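Local coordinates for protein glycoside Hydrolase (Bacteroides plebeius, PDB 5T3B) that probably hydrolyses glycosidic bonds in polysaccharides, as a family 50 glycoside hydrolase of a human gut Bacteroides, at residues R110-R124 with N469-K481. Residues are numbered along the deposited sequence; the frame is centred on the assembly and turned at random.
Sequences RSWIVDPEGYPYYVR and NWNVYNLIDYFDK
R110 meets D480 because its CG lies anti to the backbone N (chi1 180°) and the chain then bends at chi3, presenting NE and NH2 side-on to the carboxylate. R110 NE binds D480 OD2 at 2.7 Å and R110 NH2 binds D480 OD1 at 3.0 Å, both on the syn side, a bidentate salt bridge near the C-terminal end of helix 472-480. I476 lies over one face of this guanidinium, its CG2 3.3 Å from R110 NE, while its CD1 reaches past to W112 CH2 and to CD1 of Y122, 3.7 Å from each. Y473 turns an edge of its ring to CZ3 of W112 and carries its hydroxyl to the backbone of 110-124: Y122 N donates to Y473 OH over 3.0 Å, nearly straight at 171°. That hydroxyl is also hydrogen-bonded to G87 O. R124 folds back through bends at chi2 and chi3, gripping Y122 O with both NE and NH2, while NH1 reaches N469 O at 2.9 Å from above the carbonyl plane. CG2 of V472 packs over a face of the same guanidinium. A leucine in place of R124 would probably leave the carbonyls of Y122 and N469 without these donors and the Y79 hydroxyl, which NH1 also binds, without this partner. Together these contacts pack helix 472-480 against the 110-124 segment, meeting strand 111-114 through W112 and strand 120-126 through Y122 and R124, with L427 of helix 412-427 touching Y122, V472 and I476, and W435 of strand 432-437, a parallel neighbour of 120-126, against R124, N469 and V472.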
loop_
_atom_site.group_PDB
_atom_site.type_symbol
_atom_site.label_atom_id
_atom_site.label_comp_id
_atom_site.label_asym_id
_atom_site.label_seq_id
_atom_site.Cartn_x
_atom_site.Cartn_y
_atom_site.Cartn_z
ATOM N N ARG A 110 9.322 -16.113 -6.158
ATOM C CA ARG A 110 8.394 -14.969 -6.291
ATOM C C ARG A 110 7.095 -15.233 -5.621
ATOM O O ARG A 110 6.479 -16.253 -5.868
ATOM C CB ARG A 110 8.217 -14.590 -7.700
ATOM C CG ARG A 110 7.233 -13.391 -7.834
ATOM C CD ARG A 110 7.173 -12.856 -9.195
ATOM N NE ARG A 110 8.366 -12.198 -9.547
ATOM C CZ ARG A 110 8.537 -10.881 -9.529
ATOM N NH1 ARG A 110 7.644 -10.071 -8.958
ATOM N NH2 ARG A 110 9.641 -10.357 -9.999
ATOM N N SER A 111 6.668 -14.270 -4.824
ATOM C CA SER A 111 5.381 -14.340 -4.186
ATOM C C SER A 111 4.259 -13.821 -5.121
ATOM O O SER A 111 4.460 -12.910 -5.887
ATOM C CB SER A 111 5.368 -13.504 -2.887
ATOM O OG SER A 111 6.212 -13.992 -1.898
ATOM N N TRP A 112 3.066 -14.383 -4.932
ATOM C CA TRP A 112 1.876 -13.940 -5.627
ATOM C C TRP A 112 0.698 -13.925 -4.727
ATOM O O TRP A 112 0.499 -14.847 -3.918
ATOM C CB TRP A 112 1.522 -14.923 -6.746
ATOM C CG TRP A 112 2.458 -15.012 -7.886
ATOM C CD1 TRP A 112 3.407 -15.976 -8.018
ATOM C CD2 TRP A 112 2.623 -14.131 -9.004
ATOM N NE1 TRP A 112 4.111 -15.759 -9.116
ATOM C CE2 TRP A 112 3.643 -14.661 -9.775
ATOM C CE3 TRP A 112 1.983 -12.995 -9.440
ATOM C CZ2 TRP A 112 4.060 -14.092 -10.971
ATOM C CZ3 TRP A 112 2.397 -12.439 -10.658
ATOM C CH2 TRP A 112 3.433 -12.992 -11.377
ATOM N N ILE A 113 -0.142 -12.902 -4.858
ATOM C CA ILE A 113 -1.539 -13.091 -4.473
ATOM C C ILE A 113 -2.192 -14.009 -5.519
ATOM O O ILE A 113 -1.973 -13.832 -6.703
ATOM C CB ILE A 113 -2.279 -11.749 -4.406
ATOM C CG1 ILE A 113 -1.669 -10.894 -3.330
ATOM C CG2 ILE A 113 -3.801 -11.944 -4.273
ATOM C CD1 ILE A 113 -1.850 -11.386 -2.015
ATOM N N VAL A 114 -2.995 -14.964 -5.017
ATOM C CA VAL A 114 -3.728 -15.910 -5.884
ATOM C C VAL A 114 -5.204 -15.627 -5.640
ATOM O O VAL A 114 -5.649 -15.459 -4.494
ATOM C CB VAL A 114 -3.318 -17.363 -5.498
ATOM C CG1 VAL A 114 -4.244 -18.432 -5.999
ATOM C CG2 VAL A 114 -1.837 -17.507 -5.976
ATOM N N ASP A 115 -5.959 -15.590 -6.746
ATOM C CA ASP A 115 -7.370 -15.320 -6.701
ATOM C C ASP A 115 -8.197 -16.526 -6.289
ATOM O O ASP A 115 -7.639 -17.621 -6.098
ATOM C CB ASP A 115 -7.813 -14.648 -8.017
ATOM C CG ASP A 115 -7.980 -15.590 -9.179
ATOM O OD1 ASP A 115 -8.103 -16.811 -9.042
ATOM O OD2 ASP A 115 -8.014 -15.020 -10.327
ATOM N N PRO A 116 -9.486 -16.351 -6.093
ATOM C CA PRO A 116 -10.305 -17.495 -5.632
ATOM C C PRO A 116 -10.234 -18.768 -6.501
ATOM O O PRO A 116 -10.508 -19.832 -5.980
ATOM C CB PRO A 116 -11.698 -16.927 -5.652
ATOM C CG PRO A 116 -11.496 -15.459 -5.231
ATOM C CD PRO A 116 -10.252 -15.095 -6.010
ATOM N N GLU A 117 -9.915 -18.593 -7.775
ATOM C CA GLU A 117 -9.803 -19.715 -8.733
ATOM C C GLU A 117 -8.373 -20.213 -8.907
ATOM O O GLU A 117 -8.140 -21.101 -9.687
ATOM C CB GLU A 117 -10.394 -19.284 -10.061
ATOM C CG GLU A 117 -11.862 -18.999 -9.969
ATOM C CD GLU A 117 -12.477 -18.498 -11.273
ATOM O OE1 GLU A 117 -12.179 -19.105 -12.360
ATOM O OE2 GLU A 117 -13.327 -17.574 -11.209
ATOM N N GLY A 118 -7.437 -19.653 -8.146
ATOM C CA GLY A 118 -6.085 -20.092 -8.212
ATOM C C GLY A 118 -5.154 -19.352 -9.167
ATOM O O GLY A 118 -3.959 -19.663 -9.253
ATOM N N TYR A 119 -5.669 -18.316 -9.857
ATOM C CA TYR A 119 -4.851 -17.616 -10.799
ATOM C C TYR A 119 -4.070 -16.481 -10.122
ATOM O O TYR A 119 -4.572 -15.874 -9.168
ATOM C CB TYR A 119 -5.683 -17.076 -11.948
ATOM C CG TYR A 119 -6.282 -18.143 -12.791
ATOM C CD1 TYR A 119 -5.632 -18.604 -13.935
ATOM C CD2 TYR A 119 -7.497 -18.708 -12.448
ATOM C CE1 TYR A 119 -6.183 -19.630 -14.684
ATOM C CE2 TYR A 119 -8.025 -19.733 -13.180
ATOM C CZ TYR A 119 -7.384 -20.185 -14.277
ATOM O OH TYR A 119 -7.959 -21.197 -15.029
ATOM N N PRO A 120 -2.862 -16.243 -10.611
ATOM C CA PRO A 120 -2.019 -15.208 -9.979
ATOM C C PRO A 120 -2.566 -13.790 -10.310
ATOM O O PRO A 120 -2.671 -13.439 -11.489
ATOM C CB PRO A 120 -0.635 -15.420 -10.613
ATOM C CG PRO A 120 -0.940 -16.050 -11.924
ATOM C CD PRO A 120 -2.150 -16.898 -11.720
ATOM N N TYR A 121 -2.835 -13.026 -9.263
ATOM C CA TYR A 121 -3.318 -11.676 -9.385
ATOM C C TYR A 121 -2.225 -10.740 -8.936
ATOM O O TYR A 121 -1.974 -10.633 -7.724
ATOM C CB TYR A 121 -4.582 -11.430 -8.538
ATOM C CG TYR A 121 -5.015 -9.989 -8.506
ATOM C CD1 TYR A 121 -5.143 -9.264 -9.700
ATOM C CD2 TYR A 121 -5.193 -9.325 -7.302
ATOM C CE1 TYR A 121 -5.425 -7.928 -9.704
ATOM C CE2 TYR A 121 -5.499 -7.958 -7.297
ATOM C CZ TYR A 121 -5.617 -7.276 -8.490
ATOM O OH TYR A 121 -5.850 -5.910 -8.513
ATOM N N TYR A 122 -1.597 -10.032 -9.850
ATOM C CA TYR A 122 -0.628 -9.019 -9.518
ATOM C C TYR A 122 -1.405 -7.788 -9.119
ATOM O O TYR A 122 -2.189 -7.251 -9.913
ATOM C CB TYR A 122 0.349 -8.756 -10.666
ATOM C CG TYR A 122 1.528 -7.962 -10.181
ATOM C CD1 TYR A 122 2.566 -8.561 -9.507
ATOM C CD2 TYR A 122 1.552 -6.568 -10.263
ATOM C CE1 TYR A 122 3.611 -7.831 -8.992
ATOM C CE2 TYR A 122 2.594 -5.838 -9.707
ATOM C CZ TYR A 122 3.650 -6.478 -9.086
ATOM O OH TYR A 122 4.674 -5.753 -8.559
ATOM N N VAL A 123 -1.245 -7.325 -7.873
ATOM C CA VAL A 123 -2.135 -6.284 -7.376
ATOM C C VAL A 123 -1.842 -4.962 -8.091
ATOM O O VAL A 123 -0.703 -4.468 -8.060
ATOM C CB VAL A 123 -2.014 -6.069 -5.856
ATOM C CG1 VAL A 123 -2.960 -4.990 -5.410
ATOM C CG2 VAL A 123 -2.298 -7.382 -5.128
ATOM N N ARG A 124 -2.887 -4.371 -8.709
ATOM C CA ARG A 124 -2.845 -3.026 -9.287
ATOM C C ARG A 124 -4.104 -2.328 -8.830
ATOM O O ARG A 124 -5.177 -2.577 -9.340
ATOM C CB ARG A 124 -2.703 -3.105 -10.796
ATOM C CG ARG A 124 -1.307 -3.518 -11.267
ATOM C CD ARG A 124 -1.328 -4.340 -12.548
ATOM N NE ARG A 124 -1.986 -5.620 -12.270
ATOM C CZ ARG A 124 -2.732 -6.321 -13.106
ATOM N NH1 ARG A 124 -2.735 -6.042 -14.402
ATOM N NH2 ARG A 124 -3.468 -7.306 -12.620
ATOM N N ASN A 469 0.721 -1.708 -16.635
ATOM C CA ASN A 469 -0.249 -2.554 -15.946
ATOM C C ASN A 469 -0.684 -3.722 -16.799
ATOM O O ASN A 469 -0.901 -4.828 -16.306
ATOM C CB ASN A 469 -1.473 -1.760 -15.544
ATOM C CG ASN A 469 -1.182 -0.770 -14.459
ATOM O OD1 ASN A 469 -0.148 -0.738 -13.827
ATOM N ND2 ASN A 469 -2.200 0.065 -14.211
ATOM N N TRP A 470 -0.800 -3.481 -18.112
ATOM C CA TRP A 470 -1.177 -4.579 -19.018
ATOM C C TRP A 470 -0.093 -5.658 -19.121
ATOM O O TRP A 470 -0.364 -6.776 -19.520
ATOM C CB TRP A 470 -1.350 -4.050 -20.428
ATOM C CG TRP A 470 -2.488 -3.123 -20.669
ATOM C CD1 TRP A 470 -3.600 -2.912 -19.900
ATOM C CD2 TRP A 470 -2.635 -2.271 -21.816
ATOM N NE1 TRP A 470 -4.426 -2.018 -20.515
ATOM C CE2 TRP A 470 -3.858 -1.589 -21.684
ATOM C CE3 TRP A 470 -1.817 -2.007 -22.934
ATOM C CZ2 TRP A 470 -4.288 -0.642 -22.649
ATOM C CZ3 TRP A 470 -2.233 -1.068 -23.851
ATOM C CH2 TRP A 470 -3.427 -0.401 -23.714
ATOM N N ASN A 471 1.138 -5.270 -18.832
ATOM C CA ASN A 471 2.337 -6.060 -19.111
ATOM C C ASN A 471 3.034 -6.623 -17.862
ATOM O O ASN A 471 4.097 -7.230 -17.991
ATOM C CB ASN A 471 3.322 -5.243 -19.981
ATOM C CG ASN A 471 2.793 -5.091 -21.358
ATOM O OD1 ASN A 471 2.233 -4.035 -21.776
ATOM N ND2 ASN A 471 2.798 -6.165 -22.046
ATOM N N VAL A 472 2.452 -6.438 -16.669
ATOM C CA VAL A 472 3.153 -6.861 -15.488
ATOM C C VAL A 472 3.588 -8.328 -15.520
ATOM O O VAL A 472 4.671 -8.681 -15.030
ATOM C CB VAL A 472 2.426 -6.540 -14.164
ATOM C CG1 VAL A 472 2.344 -5.050 -13.942
ATOM C CG2 VAL A 472 1.033 -7.190 -14.117
ATOM N N TYR A 473 2.719 -9.195 -16.031
ATOM C CA TYR A 473 3.025 -10.615 -15.978
ATOM C C TYR A 473 4.216 -10.972 -16.893
ATOM O O TYR A 473 5.091 -11.743 -16.533
ATOM C CB TYR A 473 1.778 -11.449 -16.304
ATOM C CG TYR A 473 0.623 -11.187 -15.369
ATOM C CD1 TYR A 473 0.646 -11.637 -14.055
ATOM C CD2 TYR A 473 -0.451 -10.411 -15.737
ATOM C CE1 TYR A 473 -0.417 -11.418 -13.181
ATOM C CE2 TYR A 473 -1.494 -10.146 -14.887
ATOM C CZ TYR A 473 -1.480 -10.621 -13.579
ATOM O OH TYR A 473 -2.481 -10.415 -12.680
ATOM N N ASN A 474 4.231 -10.374 -18.091
ATOM C CA ASN A 474 5.354 -10.655 -18.993
ATOM C C ASN A 474 6.635 -9.868 -18.630
ATOM O O ASN A 474 7.742 -10.333 -18.880
ATOM C CB ASN A 474 4.958 -10.567 -20.431
ATOM C CG ASN A 474 4.641 -9.162 -20.899
ATOM O OD1 ASN A 474 5.547 -8.305 -20.984
ATOM N ND2 ASN A 474 3.393 -8.898 -21.166
ATOM N N LEU A 475 6.472 -8.731 -17.941
ATOM C CA LEU A 475 7.609 -8.046 -17.387
ATOM C C LEU A 475 8.278 -8.885 -16.279
ATOM O O LEU A 475 9.505 -8.918 -16.164
ATOM C CB LEU A 475 7.223 -6.667 -16.881
ATOM C CG LEU A 475 7.156 -5.631 -17.994
ATOM C CD1 LEU A 475 6.328 -4.424 -17.534
ATOM C CD2 LEU A 475 8.549 -5.211 -18.471
ATOM N N ILE A 476 7.455 -9.447 -15.422
ATOM C CA ILE A 476 7.954 -10.350 -14.390
ATOM C C ILE A 476 8.746 -11.487 -15.039
ATOM O O ILE A 476 9.783 -11.880 -14.530
ATOM C CB ILE A 476 6.823 -10.785 -13.450
ATOM C CG1 ILE A 476 6.496 -9.601 -12.542
ATOM C CG2 ILE A 476 7.212 -12.049 -12.667
ATOM C CD1 ILE A 476 5.182 -9.780 -11.828
ATOM N N ASP A 477 8.200 -12.059 -16.089
ATOM C CA ASP A 477 8.915 -13.149 -16.784
ATOM C C ASP A 477 10.285 -12.647 -17.252
ATOM O O ASP A 477 11.295 -13.358 -17.133
ATOM C CB ASP A 477 8.139 -13.687 -17.968
ATOM C CG ASP A 477 6.939 -14.488 -17.577
ATOM O OD1 ASP A 477 6.875 -15.039 -16.471
ATOM O OD2 ASP A 477 6.015 -14.538 -18.421
ATOM N N TYR A 478 10.321 -11.464 -17.849
ATOM C CA TYR A 478 11.583 -10.833 -18.306
ATOM C C TYR A 478 12.573 -10.621 -17.176
ATOM O O TYR A 478 13.734 -10.982 -17.279
ATOM C CB TYR A 478 11.248 -9.524 -19.028
ATOM C CG TYR A 478 12.358 -8.542 -19.187
ATOM C CD1 TYR A 478 13.254 -8.633 -20.215
ATOM C CD2 TYR A 478 12.510 -7.471 -18.337
ATOM C CE1 TYR A 478 14.246 -7.681 -20.368
ATOM C CE2 TYR A 478 13.456 -6.513 -18.484
ATOM C CZ TYR A 478 14.374 -6.601 -19.494
ATOM O OH TYR A 478 15.331 -5.633 -19.638
ATOM N N PHE A 479 12.092 -10.121 -16.048
ATOM C CA PHE A 479 12.989 -9.888 -14.924
ATOM C C PHE A 479 13.510 -11.182 -14.270
ATOM O O PHE A 479 14.621 -11.234 -13.789
ATOM C CB PHE A 479 12.392 -8.991 -13.886
ATOM C CG PHE A 479 12.325 -7.523 -14.318
ATOM C CD1 PHE A 479 13.458 -6.831 -14.678
ATOM C CD2 PHE A 479 11.125 -6.834 -14.298
ATOM C CE1 PHE A 479 13.423 -5.510 -15.011
ATOM C CE2 PHE A 479 11.062 -5.501 -14.655
ATOM C CZ PHE A 479 12.226 -4.828 -14.957
ATOM N N ASP A 480 12.665 -12.193 -14.226
ATOM C CA ASP A 480 12.954 -13.396 -13.458
ATOM C C ASP A 480 13.665 -14.462 -14.280
ATOM O O ASP A 480 14.151 -15.453 -13.666
ATOM C CB ASP A 480 11.646 -14.003 -12.908
ATOM C CG ASP A 480 11.046 -13.222 -11.702
ATOM O OD1 ASP A 480 11.581 -12.140 -11.342
ATOM O OD2 ASP A 480 10.018 -13.715 -11.132
ATOM N N LYS A 481 13.710 -14.346 -15.621
ATOM C CA LYS A 481 14.240 -15.435 -16.531
ATOM C C LYS A 481 15.731 -15.756 -16.262
ATOM O O LYS A 481 16.474 -14.807 -15.961
ATOM C CB LYS A 481 14.077 -14.991 -18.023
#